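Local coordinates for RNA-binding protein RO60 (Deinococcus radiodurans, PDB 2NVO), which binds several small RNAs that accumulate during recovery from ultraviolet irradiation, and contributes to the bacterium's resistance to ultraviolet light, at residues L44-V49 against V86-V90; D100-L106 against H138-F142; R119-W123 against L152-V157. All coordinates share one frame; numbering follows the deposited sequence.

Interaction 1: residues L44-V49 against V86-V90; sequences LTRFLV and VTLDV
Helices 40-50 and 80-93 run in the same general direction where Leu44, Thr45 and Leu48 meet Val86 and Val90, their local axes 9.8 Å apart and inclined at 46°. Val86 feeds its CG1 methyl between the first two: Leu44 CD2 lies 3.5 Å from Val86 CG1, and Thr45 OG1 touches the same methyl at 3.4 Å. Leu44 gets there with CG anti to the backbone N (chi1 178°), and its CD2 branch does the touching. One turn on, Leu48 lays CD1 across helix 80-93, 3.8 Å from Thr87 CA and 3.7 Å from Val90 CG2. Its side chain crosses that of Thr87 at about a right angle, while its CB rests near Val90 CG1. Val49 adds a looser touch on Val90. Val105 of helix 100-112 packs on both Leu48 and Thr87, so the pair sits on a third helix of the HEAT-like TROVE array. Both threonine hydroxyls are hydrogen-bonded within their own helices, Thr45 OG1 with Glu41 O and Thr87 OG1 with Ala83 O. With those polar groups satisfied locally, the helices meet mainly through aliphatic van der Waals packing, the Thr45 hydroxyl resting on a methyl, and shape matters more than directed bonds.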
ATOM      1  N   LEU A  44      14.499  -5.609 -13.736  1.00 25.58           N
ATOM      2  CA  LEU A  44      14.792  -4.871 -12.514  1.00 25.50           C
ATOM      3  C   LEU A  44      13.583  -4.051 -12.067  1.00 23.20           C
ATOM      4  O   LEU A  44      13.301  -3.964 -10.875  1.00 20.64           O
ATOM      5  CB  LEU A  44      16.006  -3.955 -12.697  1.00 26.36           C
ATOM      6  CG  LEU A  44      16.364  -3.101 -11.476  1.00 27.07           C
ATOM      7  CD1 LEU A  44      16.831  -3.993 -10.325  1.00 25.03           C
ATOM      8  CD2 LEU A  44      17.419  -2.060 -11.807  1.00 27.43           C
ATOM      9  N   THR A  45      12.868  -3.452 -13.019  1.00 21.99           N
ATOM     10  CA  THR A  45      11.686  -2.671 -12.668  1.00 22.47           C
ATOM     11  C   THR A  45      10.658  -3.578 -11.984  1.00 18.11           C
ATOM     12  O   THR A  45      10.033  -3.195 -10.989  1.00 16.65           O
ATOM     13  CB  THR A  45      11.044  -1.978 -13.901  1.00 24.46           C
ATOM     14  OG1 THR A  45      11.868  -0.884 -14.326  1.00 23.89           O
ATOM     15  CG2 THR A  45       9.676  -1.429 -13.552  1.00 22.55           C
ATOM     16  N   ARG A  46      10.497  -4.787 -12.506  1.00 17.35           N
ATOM     17  CA  ARG A  46       9.548  -5.716 -11.904  1.00 20.15           C
ATOM     18  C   ARG A  46       9.933  -6.035 -10.466  1.00 17.57           C
ATOM     19  O   ARG A  46       9.090  -6.080  -9.586  1.00 16.39           O
ATOM     20  CB  ARG A  46       9.419  -7.004 -12.709  1.00 19.55           C
ATOM     21  CG  ARG A  46       8.347  -7.940 -12.144  1.00 19.45           C
ATOM     22  CD  ARG A  46       7.990  -9.054 -13.123  1.00 24.22           C
ATOM     23  NE  ARG A  46       7.240  -8.534 -14.260  1.00 26.01           N
ATOM     24  CZ  ARG A  46       6.590  -9.286 -15.143  1.00 25.31           C
ATOM     25  NH1 ARG A  46       6.600 -10.608 -15.023  1.00 25.78           N
ATOM     26  NH2 ARG A  46       5.927  -8.712 -16.147  1.00 26.08           N
ATOM     27  N   PHE A  47      11.220  -6.262 -10.238  1.00 17.23           N
ATOM     28  CA  PHE A  47      11.702  -6.526  -8.897  1.00 18.31           C
ATOM     29  C   PHE A  47      11.465  -5.325  -7.977  1.00 15.35           C
ATOM     30  O   PHE A  47      11.112  -5.478  -6.805  1.00 16.72           O
ATOM     31  CB  PHE A  47      13.184  -6.898  -8.934  1.00 16.85           C
ATOM     32  CG  PHE A  47      13.815  -6.984  -7.582  1.00 17.59           C
ATOM     33  CD1 PHE A  47      13.829  -8.183  -6.883  1.00 19.96           C
ATOM     34  CD2 PHE A  47      14.397  -5.868  -7.007  1.00 17.63           C
ATOM     35  CE1 PHE A  47      14.407  -8.260  -5.618  1.00 19.58           C
ATOM     36  CE2 PHE A  47      14.974  -5.942  -5.747  1.00 17.24           C
ATOM     37  CZ  PHE A  47      14.981  -7.139  -5.063  1.00 18.10           C
ATOM     38  N   LEU A  48      11.670  -4.129  -8.508  1.00 12.46           N
ATOM     39  CA  LEU A  48      11.468  -2.902  -7.739  1.00 14.04           C
ATOM     40  C   LEU A  48      10.016  -2.665  -7.331  1.00 14.83           C
ATOM     41  O   LEU A  48       9.749  -2.153  -6.251  1.00 13.75           O
ATOM     42  CB  LEU A  48      11.972  -1.699  -8.529  1.00 16.51           C
ATOM     43  CG  LEU A  48      13.487  -1.629  -8.678  1.00 17.99           C
ATOM     44  CD1 LEU A  48      13.871  -0.557  -9.685  1.00 19.87           C
ATOM     45  CD2 LEU A  48      14.113  -1.347  -7.315  1.00 17.76           C
ATOM     46  N   VAL A  49       9.078  -3.037  -8.191  1.00 15.52           N
ATOM     47  CA  VAL A  49       7.663  -2.837  -7.885  1.00 15.64           C
ATOM     48  C   VAL A  49       7.086  -3.946  -7.020  1.00 15.88           C
ATOM     49  O   VAL A  49       6.417  -3.683  -6.027  1.00 17.62           O
ATOM     50  CB  VAL A  49       6.804  -2.728  -9.168  1.00 20.62           C
ATOM     51  CG1 VAL A  49       5.306  -2.774  -8.823  1.00 17.62           C
ATOM     52  CG2 VAL A  49       7.148  -1.471  -9.925  1.00 19.93           C
ATOM     53  N   VAL A  86      17.265   3.020 -13.554  1.00 29.69           N
ATOM     54  CA  VAL A  86      16.025   2.265 -13.410  1.00 28.65           C
ATOM     55  C   VAL A  86      15.399   2.533 -12.035  1.00 29.18           C
ATOM     56  O   VAL A  86      14.202   2.797 -11.918  1.00 30.06           O
ATOM     57  CB  VAL A  86      16.275   0.747 -13.607  1.00 31.10           C
ATOM     58  CG1 VAL A  86      14.999  -0.050 -13.392  1.00 30.33           C
ATOM     59  CG2 VAL A  86      16.848   0.473 -14.992  1.00 33.06           C
ATOM     60  N   THR A  87      16.226   2.494 -10.997  1.00 26.26           N
ATOM     61  CA  THR A  87      15.755   2.698  -9.633  1.00 25.29           C
ATOM     62  C   THR A  87      15.178   4.090  -9.413  1.00 26.59           C
ATOM     63  O   THR A  87      14.138   4.235  -8.779  1.00 24.61           O
ATOM     64  CB  THR A  87      16.860   2.385  -8.596  1.00 19.00           C
ATOM     65  OG1 THR A  87      17.176   1.002  -8.670  1.00 21.45           O
ATOM     66  CG2 THR A  87      16.403   2.697  -7.183  1.00 22.33           C
ATOM     67  N   LEU A  88      15.831   5.117  -9.948  1.00 27.71           N
ATOM     68  CA  LEU A  88      15.298   6.465  -9.797  1.00 27.80           C
ATOM     69  C   LEU A  88      13.992   6.652 -10.572  1.00 28.19           C
ATOM     70  O   LEU A  88      13.059   7.286 -10.078  1.00 28.13           O
ATOM     71  CB  LEU A  88      16.339   7.520 -10.191  1.00 32.43           C
ATOM     72  CG  LEU A  88      17.279   7.952  -9.057  1.00 29.87           C
ATOM     73  CD1 LEU A  88      17.879   6.745  -8.359  1.00 30.28           C
ATOM     74  CD2 LEU A  88      18.378   8.861  -9.593  1.00 33.65           C
ATOM     75  N   ASP A  89      13.934   6.087 -11.778  1.00 30.28           N
ATOM     76  CA  ASP A  89      12.719   6.099 -12.592  1.00 32.71           C
ATOM     77  C   ASP A  89      11.525   5.511 -11.835  1.00 30.46           C
ATOM     78  O   ASP A  89      10.415   6.040 -11.888  1.00 27.54           O
ATOM     79  CB  ASP A  89      12.927   5.314 -13.896  1.00 33.70           C
ATOM     80  CG  ASP A  89      13.748   6.085 -14.938  1.00 40.41           C
ATOM     81  OD1 ASP A  89      13.986   5.527 -16.032  1.00 40.94           O
ATOM     82  OD2 ASP A  89      14.159   7.235 -14.667  1.00 37.09           O
ATOM     83  N   VAL A  90      11.754   4.403 -11.140  1.00 29.17           N
ATOM     84  CA  VAL A  90      10.682   3.763 -10.390  1.00 25.82           C
ATOM     85  C   VAL A  90      10.281   4.597  -9.174  1.00 26.25           C
ATOM     86  O   VAL A  90       9.091   4.774  -8.909  1.00 28.95           O
ATOM     87  CB  VAL A  90      11.063   2.341  -9.951  1.00 27.66           C
ATOM     88  CG1 VAL A  90      10.044   1.807  -8.937  1.00 23.63           C
ATOM     89  CG2 VAL A  90      11.176   1.430 -11.158  1.00 24.96           C
TER

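Interaction 2: residues D100-L106 against H138-F142; sequences DPALLVL and HFLAF
Phe142 lays its ring over Leu104, the central contact between helices 100-112 and 133-143 in the horseshoe of HEAT-like helical repeats that forms the TROVE domain. The local axes run 8.6 Å apart, close enough for side chains of one helix to reach the backbone of the other. Leu104 CB stands almost squarely above the ring, 3.8 Å from the Phe142 centroid and only 4° off the normal, a CH-pi contact. Its CG swings anti to the backbone N (chi1 166°), which carries the CD1 branch past the rim on the CG-CD1 side, 3.7 Å from Phe142 CD1. The opposite rim of the phenyl group reaches back to the first turn, where Phe142 CE2 is 3.5 Å from Asp100 O. That carbonyl already accepts a hydrogen bond from Leu104 N inside its own helix, so the aromatic carbon packs against an oxygen that is engaged. The same CE2 lies over one face of the His138 imidazole, toward its rim.

Phe139 meets the helix edge-on, with Leu106 C near the ring plane and 4.1 Å from Phe139 CE1; Leu106 CD2 approaches CE1 from off the plane, while CD1 of the ring lies near the carbonyl oxygen of Leu103. Leu103 touches all three aromatic residues: its CB abuts Phe142, its CD2 approaches Phe139 CB, and its CD1 comes to His138 ND1. Leu126 of helix 116-129 packs on both Phe139 and Leu106 and closes this end. Segment 138-142 falls in the region thought, by similarity, to bind RNA. At the other end, the Asp100 carboxylate stands nearly perpendicular to the imidazole, the planes 84° apart, and its OD2 meets the ring edge at a carbon, 3.1 Å from His138 CE1.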
ATOM      1  N   ASP A 100      10.952  -0.454   0.059  1.00 17.47           N
ATOM      2  CA  ASP A 100      11.957  -1.466   0.428  1.00 17.19           C
ATOM      3  C   ASP A 100      12.895  -1.917  -0.696  1.00 15.88           C
ATOM      4  O   ASP A 100      14.115  -1.879  -0.530  1.00 13.40           O
ATOM      5  CB  ASP A 100      11.292  -2.715   1.031  1.00 21.23           C
ATOM      6  CG  ASP A 100      10.444  -2.413   2.245  1.00 22.93           C
ATOM      7  OD1 ASP A 100       9.880  -1.301   2.348  1.00 23.54           O
ATOM      8  OD2 ASP A 100      10.322  -3.315   3.096  1.00 25.65           O
ATOM      9  N   PRO A 101      12.333  -2.389  -1.828  1.00 14.80           N
ATOM     10  CA  PRO A 101      13.193  -2.922  -2.895  1.00 15.05           C
ATOM     11  C   PRO A 101      14.130  -1.856  -3.485  1.00 16.07           C
ATOM     12  O   PRO A 101      15.264  -2.184  -3.843  1.00 15.19           O
ATOM     13  CB  PRO A 101      12.195  -3.390  -3.964  1.00 13.56           C
ATOM     14  CG  PRO A 101      10.924  -3.662  -3.206  1.00 15.17           C
ATOM     15  CD  PRO A 101      10.903  -2.624  -2.100  1.00 15.62           C
ATOM     16  N   ALA A 102      13.647  -0.626  -3.604  1.00 14.44           N
ATOM     17  CA  ALA A 102      14.451   0.468  -4.146  1.00 15.06           C
ATOM     18  C   ALA A 102      15.546   0.870  -3.163  1.00 18.46           C
ATOM     19  O   ALA A 102      16.661   1.222  -3.566  1.00 19.27           O
ATOM     20  CB  ALA A 102      13.572   1.663  -4.489  1.00 15.20           C
ATOM     21  N   LEU A 103      15.227   0.805  -1.872  1.00 14.79           N
ATOM     22  CA  LEU A 103      16.205   1.062  -0.824  1.00 16.83           C
ATOM     23  C   LEU A 103      17.315   0.017  -0.825  1.00 17.27           C
ATOM     24  O   LEU A 103      18.486   0.358  -0.666  1.00 16.70           O
ATOM     25  CB  LEU A 103      15.523   1.109   0.541  1.00 16.71           C
ATOM     26  CG  LEU A 103      14.565   2.287   0.700  1.00 15.77           C
ATOM     27  CD1 LEU A 103      13.799   2.200   2.013  1.00 18.27           C
ATOM     28  CD2 LEU A 103      15.344   3.593   0.610  1.00 19.57           C
ATOM     29  N   LEU A 104      16.939  -1.247  -1.029  1.00 15.62           N
ATOM     30  CA  LEU A 104      17.885  -2.360  -1.046  1.00 17.25           C
ATOM     31  C   LEU A 104      18.800  -2.256  -2.245  1.00 17.31           C
ATOM     32  O   LEU A 104      20.008  -2.399  -2.124  1.00 17.36           O
ATOM     33  CB  LEU A 104      17.144  -3.699  -1.100  1.00 16.51           C
ATOM     34  CG  LEU A 104      17.968  -4.941  -1.456  1.00 20.27           C
ATOM     35  CD1 LEU A 104      19.162  -5.099  -0.502  1.00 22.08           C
ATOM     36  CD2 LEU A 104      17.124  -6.214  -1.453  1.00 21.11           C
ATOM     37  N   VAL A 105      18.212  -2.013  -3.408  1.00 19.23           N
ATOM     38  CA  VAL A 105      18.984  -1.867  -4.631  1.00 19.59           C
ATOM     39  C   VAL A 105      19.960  -0.702  -4.521  1.00 19.05           C
ATOM     40  O   VAL A 105      21.125  -0.821  -4.894  1.00 20.76           O
ATOM     41  CB  VAL A 105      18.068  -1.677  -5.847  1.00 18.84           C
ATOM     42  CG1 VAL A 105      18.881  -1.249  -7.044  1.00 20.68           C
ATOM     43  CG2 VAL A 105      17.326  -2.983  -6.153  1.00 19.32           C
ATOM     44  N   LEU A 106      19.477   0.414  -3.985  1.00 17.93           N
ATOM     45  CA  LEU A 106      20.302   1.598  -3.783  1.00 19.73           C
ATOM     46  C   LEU A 106      21.482   1.305  -2.869  1.00 21.86           C
ATOM     47  O   LEU A 106      22.609   1.719  -3.155  1.00 20.53           O
ATOM     48  CB  LEU A 106      19.484   2.768  -3.228  1.00 15.74           C
ATOM     49  CG  LEU A 106      20.189   4.128  -3.349  1.00 17.35           C
ATOM     50  CD1 LEU A 106      20.193   4.648  -4.791  1.00 22.85           C
ATOM     51  CD2 LEU A 106      19.561   5.164  -2.431  1.00 20.25           C
ATOM     52  N   HIS A 138      16.073   2.124   7.390  1.00 15.32           N
ATOM     53  CA  HIS A 138      15.852   0.867   6.688  1.00 17.00           C
ATOM     54  C   HIS A 138      16.955   0.674   5.655  1.00 16.91           C
ATOM     55  O   HIS A 138      17.493  -0.418   5.484  1.00 15.14           O
ATOM     56  CB  HIS A 138      14.471   0.890   6.028  1.00 19.93           C
ATOM     57  CG  HIS A 138      13.976  -0.458   5.608  1.00 23.86           C
ATOM     58  ND1 HIS A 138      12.881  -0.621   4.786  1.00 27.01           N
ATOM     59  CD2 HIS A 138      14.432  -1.702   5.878  1.00 25.13           C
ATOM     60  CE1 HIS A 138      12.679  -1.911   4.576  1.00 25.88           C
ATOM     61  NE2 HIS A 138      13.608  -2.589   5.230  1.00 27.16           N
ATOM     62  N   PHE A 139      17.304   1.755   4.969  1.00 16.08           N
ATOM     63  CA  PHE A 139      18.397   1.721   4.012  1.00 15.14           C
ATOM     64  C   PHE A 139      19.691   1.291   4.709  1.00 16.30           C
ATOM     65  O   PHE A 139      20.431   0.463   4.199  1.00 17.85           O
ATOM     66  CB  PHE A 139      18.551   3.100   3.356  1.00 16.38           C
ATOM     67  CG  PHE A 139      19.872   3.306   2.691  1.00 15.09           C
ATOM     68  CD1 PHE A 139      20.036   3.015   1.353  1.00 15.63           C
ATOM     69  CD2 PHE A 139      20.957   3.776   3.414  1.00 17.36           C
ATOM     70  CE1 PHE A 139      21.253   3.201   0.741  1.00 19.95           C
ATOM     71  CE2 PHE A 139      22.173   3.960   2.813  1.00 15.64           C
ATOM     72  CZ  PHE A 139      22.326   3.670   1.472  1.00 18.65           C
ATOM     73  N   LEU A 140      19.943   1.847   5.888  1.00 18.56           N
ATOM     74  CA  LEU A 140      21.131   1.510   6.678  1.00 17.62           C
ATOM     75  C   LEU A 140      21.167   0.040   7.117  1.00 17.24           C
ATOM     76  O   LEU A 140      22.233  -0.573   7.183  1.00 17.65           O
ATOM     77  CB  LEU A 140      21.227   2.426   7.902  1.00 17.31           C
ATOM     78  CG  LEU A 140      21.532   3.900   7.611  1.00 18.84           C
ATOM     79  CD1 LEU A 140      21.542   4.700   8.894  1.00 14.81           C
ATOM     80  CD2 LEU A 140      22.862   4.034   6.847  1.00 16.27           C
ATOM     81  N   ALA A 141      20.007  -0.519   7.433  1.00 17.59           N
ATOM     82  CA  ALA A 141      19.913  -1.947   7.735  1.00 17.69           C
ATOM     83  C   ALA A 141      20.321  -2.800   6.529  1.00 18.36           C
ATOM     84  O   ALA A 141      20.915  -3.857   6.694  1.00 20.53           O
ATOM     85  CB  ALA A 141      18.513  -2.313   8.198  1.00 17.84           C
ATOM     86  N   PHE A 142      20.006  -2.339   5.316  1.00 17.37           N
ATOM     87  CA  PHE A 142      20.434  -3.036   4.098  1.00 17.78           C
ATOM     88  C   PHE A 142      21.934  -2.842   3.846  1.00 19.84           C
ATOM     89  O   PHE A 142      22.644  -3.776   3.463  1.00 20.00           O
ATOM     90  CB  PHE A 142      19.669  -2.539   2.863  1.00 17.68           C
ATOM     91  CG  PHE A 142      18.232  -2.986   2.798  1.00 20.20           C
ATOM     92  CD1 PHE A 142      17.891  -4.330   2.937  1.00 19.17           C
ATOM     93  CD2 PHE A 142      17.219  -2.062   2.561  1.00 17.61           C
ATOM     94  CE1 PHE A 142      16.560  -4.737   2.865  1.00 20.24           C
ATOM     95  CE2 PHE A 142      15.880  -2.467   2.493  1.00 19.01           C
ATOM     96  CZ  PHE A 142      15.556  -3.795   2.641  1.00 18.80           C
TER

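Interaction 3: residues R119-W123 against L152-V157; sequences RKAAW and LTRRGV
Trp123 drives its indole into helix 151-163 as a knob among Leu152, Thr153, Gly156 and Val157, and this is the tight half of the contact. One face of the ring lies over backbone: Leu152 O sits above the middle of the indole, 3.9 Å from Trp123 CD2, and Thr153 CA lies over the six-membered ring, 4.0 Å from its centroid and 28° off the normal. Gly156, with no side chain, lets Trp123 CE3 come within 3.4 Å of its CA. At the far end, Trp123 CZ3 touches Val157 CG2 at 3.7 Å, and Thr153 OG1 approaches CZ2. That hydroxyl has its polar partner in Lys111 NZ of helix 100-112. With CG anti to the carbonyl carbon (chi1 -76°), Trp123 sends the indole across the gap between the axes, which run 10.1 Å apart and diverge by only 22°.

The two helices are near-parallel neighbours in the HEAT-like stack of the TROVE horseshoe, and helix 100-112 helps to flank the indole, Ala110 and Lys111 packing on Trp123.

Toward the start of both segments the contact moves to the surface. Leu152 CD1 touches both Trp123 CD1 and the aliphatic chain of Lys120; at 3.4 Å from Lys120 CG it makes one tight spot on the otherwise loose side. The lysine bends at chi3 and carries its ammonium end away from helix 151-163. Arg119 meets the same methyl with its CB, the guanidinium edge faces it at longer range, and NH1 is hydrogen-bonded to Ala113 O. On another flank, a water bridges the helices by donating to both Trp123 O and Gly156 O, the latter at 2.7 Å.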
ATOM      1  N   ARG A 119      28.920   4.244  -7.118  1.00 35.11           N
ATOM      2  CA  ARG A 119      28.722   4.281  -5.675  1.00 33.66           C
ATOM      3  C   ARG A 119      28.388   5.695  -5.216  1.00 32.67           C
ATOM      4  O   ARG A 119      27.570   5.894  -4.323  1.00 31.70           O
ATOM      5  CB  ARG A 119      29.963   3.769  -4.939  1.00 32.26           C
ATOM      6  CG  ARG A 119      30.266   2.299  -5.172  1.00 36.04           C
ATOM      7  CD  ARG A 119      31.297   1.769  -4.174  1.00 39.11           C
ATOM      8  NE  ARG A 119      32.547   2.529  -4.210  1.00 45.40           N
ATOM      9  CZ  ARG A 119      33.661   2.122  -4.816  1.00 45.71           C
ATOM     10  NH1 ARG A 119      33.698   0.950  -5.440  1.00 43.73           N
ATOM     11  NH2 ARG A 119      34.746   2.888  -4.791  1.00 47.54           N
ATOM     12  N   LYS A 120      29.027   6.680  -5.834  1.00 33.06           N
ATOM     13  CA  LYS A 120      28.857   8.069  -5.436  1.00 31.63           C
ATOM     14  C   LYS A 120      27.497   8.612  -5.862  1.00 29.60           C
ATOM     15  O   LYS A 120      26.852   9.360  -5.122  1.00 27.10           O
ATOM     16  CB  LYS A 120      29.990   8.938  -6.013  1.00 38.32           C
ATOM     17  CG  LYS A 120      31.309   8.831  -5.245  1.00 42.66           C
ATOM     18  CD  LYS A 120      32.362   9.837  -5.735  1.00 48.57           C
ATOM     19  CE  LYS A 120      32.987   9.416  -7.065  1.00 44.05           C
ATOM     20  NZ  LYS A 120      33.680  10.550  -7.733  1.00 42.41           N
ATOM     21  N   ALA A 121      27.076   8.236  -7.064  1.00 27.97           N
ATOM     22  CA  ALA A 121      25.785   8.658  -7.596  1.00 30.95           C
ATOM     23  C   ALA A 121      24.635   8.061  -6.778  1.00 28.50           C
ATOM     24  O   ALA A 121      23.621   8.722  -6.540  1.00 28.04           O
ATOM     25  CB  ALA A 121      25.665   8.271  -9.061  1.00 29.62           C
ATOM     26  N   ALA A 122      24.799   6.814  -6.345  1.00 29.40           N
ATOM     27  CA  ALA A 122      23.815   6.187  -5.465  1.00 27.32           C
ATOM     28  C   ALA A 122      23.677   6.996  -4.178  1.00 25.77           C
ATOM     29  O   ALA A 122      22.578   7.393  -3.801  1.00 22.57           O
ATOM     30  CB  ALA A 122      24.197   4.753  -5.170  1.00 27.00           C
ATOM     31  N   TRP A 123      24.799   7.265  -3.519  1.00 26.87           N
ATOM     32  CA  TRP A 123      24.785   8.116  -2.334  1.00 23.83           C
ATOM     33  C   TRP A 123      24.112   9.460  -2.576  1.00 26.15           C
ATOM     34  O   TRP A 123      23.303   9.900  -1.758  1.00 26.09           O
ATOM     35  CB  TRP A 123      26.194   8.315  -1.785  1.00 26.93           C
ATOM     36  CG  TRP A 123      26.711   7.120  -1.052  1.00 26.83           C
ATOM     37  CD1 TRP A 123      27.693   6.261  -1.462  1.00 27.03           C
ATOM     38  CD2 TRP A 123      26.260   6.638   0.218  1.00 23.15           C
ATOM     39  NE1 TRP A 123      27.889   5.281  -0.515  1.00 24.87           N
ATOM     40  CE2 TRP A 123      27.019   5.491   0.525  1.00 24.44           C
ATOM     41  CE3 TRP A 123      25.295   7.074   1.132  1.00 20.97           C
ATOM     42  CZ2 TRP A 123      26.844   4.773   1.703  1.00 22.74           C
ATOM     43  CZ3 TRP A 123      25.124   6.358   2.303  1.00 20.79           C
ATOM     44  CH2 TRP A 123      25.891   5.223   2.575  1.00 22.21           C
ATOM     45  N   LEU A 152      32.866   7.779   1.670  1.00 26.91           N
ATOM     46  CA  LEU A 152      31.639   7.904   0.891  1.00 29.72           C
ATOM     47  C   LEU A 152      30.420   7.693   1.776  1.00 27.82           C
ATOM     48  O   LEU A 152      29.420   8.395   1.641  1.00 22.30           O
ATOM     49  CB  LEU A 152      31.604   6.904  -0.263  1.00 30.78           C
ATOM     50  CG  LEU A 152      32.249   7.342  -1.574  1.00 33.30           C
ATOM     51  CD1 LEU A 152      31.609   6.593  -2.722  1.00 35.06           C
ATOM     52  CD2 LEU A 152      32.109   8.852  -1.776  1.00 35.63           C
ATOM     53  N   THR A 153      30.518   6.723   2.685  1.00 26.34           N
ATOM     54  CA  THR A 153      29.417   6.408   3.585  1.00 23.58           C
ATOM     55  C   THR A 153      29.152   7.521   4.601  1.00 24.44           C
ATOM     56  O   THR A 153      28.021   7.978   4.739  1.00 19.63           O
ATOM     57  CB  THR A 153      29.631   5.060   4.299  1.00 25.76           C
ATOM     58  OG1 THR A 153      29.681   4.010   3.322  1.00 24.66           O
ATOM     59  CG2 THR A 153      28.482   4.784   5.271  1.00 23.18           C
ATOM     60  N   ARG A 154      30.188   7.962   5.312  1.00 25.25           N
ATOM     61  CA  ARG A 154      30.013   9.058   6.260  1.00 26.54           C
ATOM     62  C   ARG A 154      29.383  10.264   5.576  1.00 22.90           C
ATOM     63  O   ARG A 154      28.347  10.761   6.008  1.00 19.46           O
ATOM     64  CB  ARG A 154      31.342   9.453   6.907  1.00 29.03           C
ATOM     65  CG  ARG A 154      31.800   8.496   7.980  1.00 34.69           C
ATOM     66  CD  ARG A 154      33.248   8.748   8.375  1.00 43.54           C
ATOM     67  NE  ARG A 154      34.170   8.427   7.288  1.00 45.28           N
ATOM     68  CZ  ARG A 154      35.464   8.737   7.288  1.00 48.96           C
ATOM     69  NH1 ARG A 154      35.993   9.387   8.321  1.00 55.20           N
ATOM     70  NH2 ARG A 154      36.229   8.401   6.255  1.00 49.88           N
ATOM     71  N   ARG A 155      30.018  10.723   4.500  1.00 22.50           N
ATOM     72  CA  ARG A 155      29.509  11.856   3.735  1.00 27.54           C
ATOM     73  C   ARG A 155      28.091  11.622   3.212  1.00 24.60           C
ATOM     74  O   ARG A 155      27.221  12.468   3.376  1.00 23.24           O
ATOM     75  CB  ARG A 155      30.452  12.202   2.572  1.00 27.41           C
ATOM     76  CG  ARG A 155      31.646  13.056   2.985  1.00 34.66           C
ATOM     77  CD  ARG A 155      31.185  14.226   3.846  1.00 30.84           C
ATOM     78  NE  ARG A 155      29.944  14.804   3.334  1.00 35.36           N
ATOM     79  CZ  ARG A 155      29.142  15.605   4.031  1.00 30.23           C
ATOM     80  NH1 ARG A 155      28.025  16.071   3.486  1.00 31.92           N
ATOM     81  NH2 ARG A 155      29.451  15.932   5.278  1.00 32.57           N
ATOM     82  N   GLY A 156      27.866  10.471   2.589  1.00 22.80           N
ATOM     83  CA  GLY A 156      26.562  10.147   2.026  1.00 21.43           C
ATOM     84  C   GLY A 156      25.422  10.181   3.028  1.00 19.60           C
ATOM     85  O   GLY A 156      24.353  10.703   2.740  1.00 20.21           O
ATOM     86  N   VAL A 157      25.644   9.620   4.212  1.00 20.86           N
ATOM     87  CA  VAL A 157      24.642   9.679   5.266  1.00 19.98           C
ATOM     88  C   VAL A 157      24.518  11.104   5.815  1.00 18.98           C
ATOM     89  O   VAL A 157      23.407  11.624   5.984  1.00 18.11           O
ATOM     90  CB  VAL A 157      24.960   8.689   6.405  1.00 19.30           C
ATOM     91  CG1 VAL A 157      23.941   8.817   7.531  1.00 17.18           C
ATOM     92  CG2 VAL A 157      25.009   7.255   5.875  1.00 16.44           C
TER
HETATM   93  O   HOH W   1      23.743  11.709   0.283  1.00 24.86           O

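How the interactions relate
All three contacts pair helices running in roughly the same direction in one TROVE helical array, and the six helices are all different. Interactions 1 and 2 are largely buried; interaction 3 lies farther out and is partly exposed. Interaction 1 closes before the others open, whereas the segments of 2 and 3 alternate along the chain. Interaction 1 packs on interaction 2, Leu48 O lying 3.6 Å from Pro101 CB; interaction 2 meets interaction 3 where Phe139 CE2 is 3.8 Å from Trp123 CZ3; interactions 1 and 3 do not touch. Branched aliphatic groups dominate interaction 1, phenyl rings interaction 2, and interaction 3 combines one indole with lysine and arginine methylenes and a bridging water.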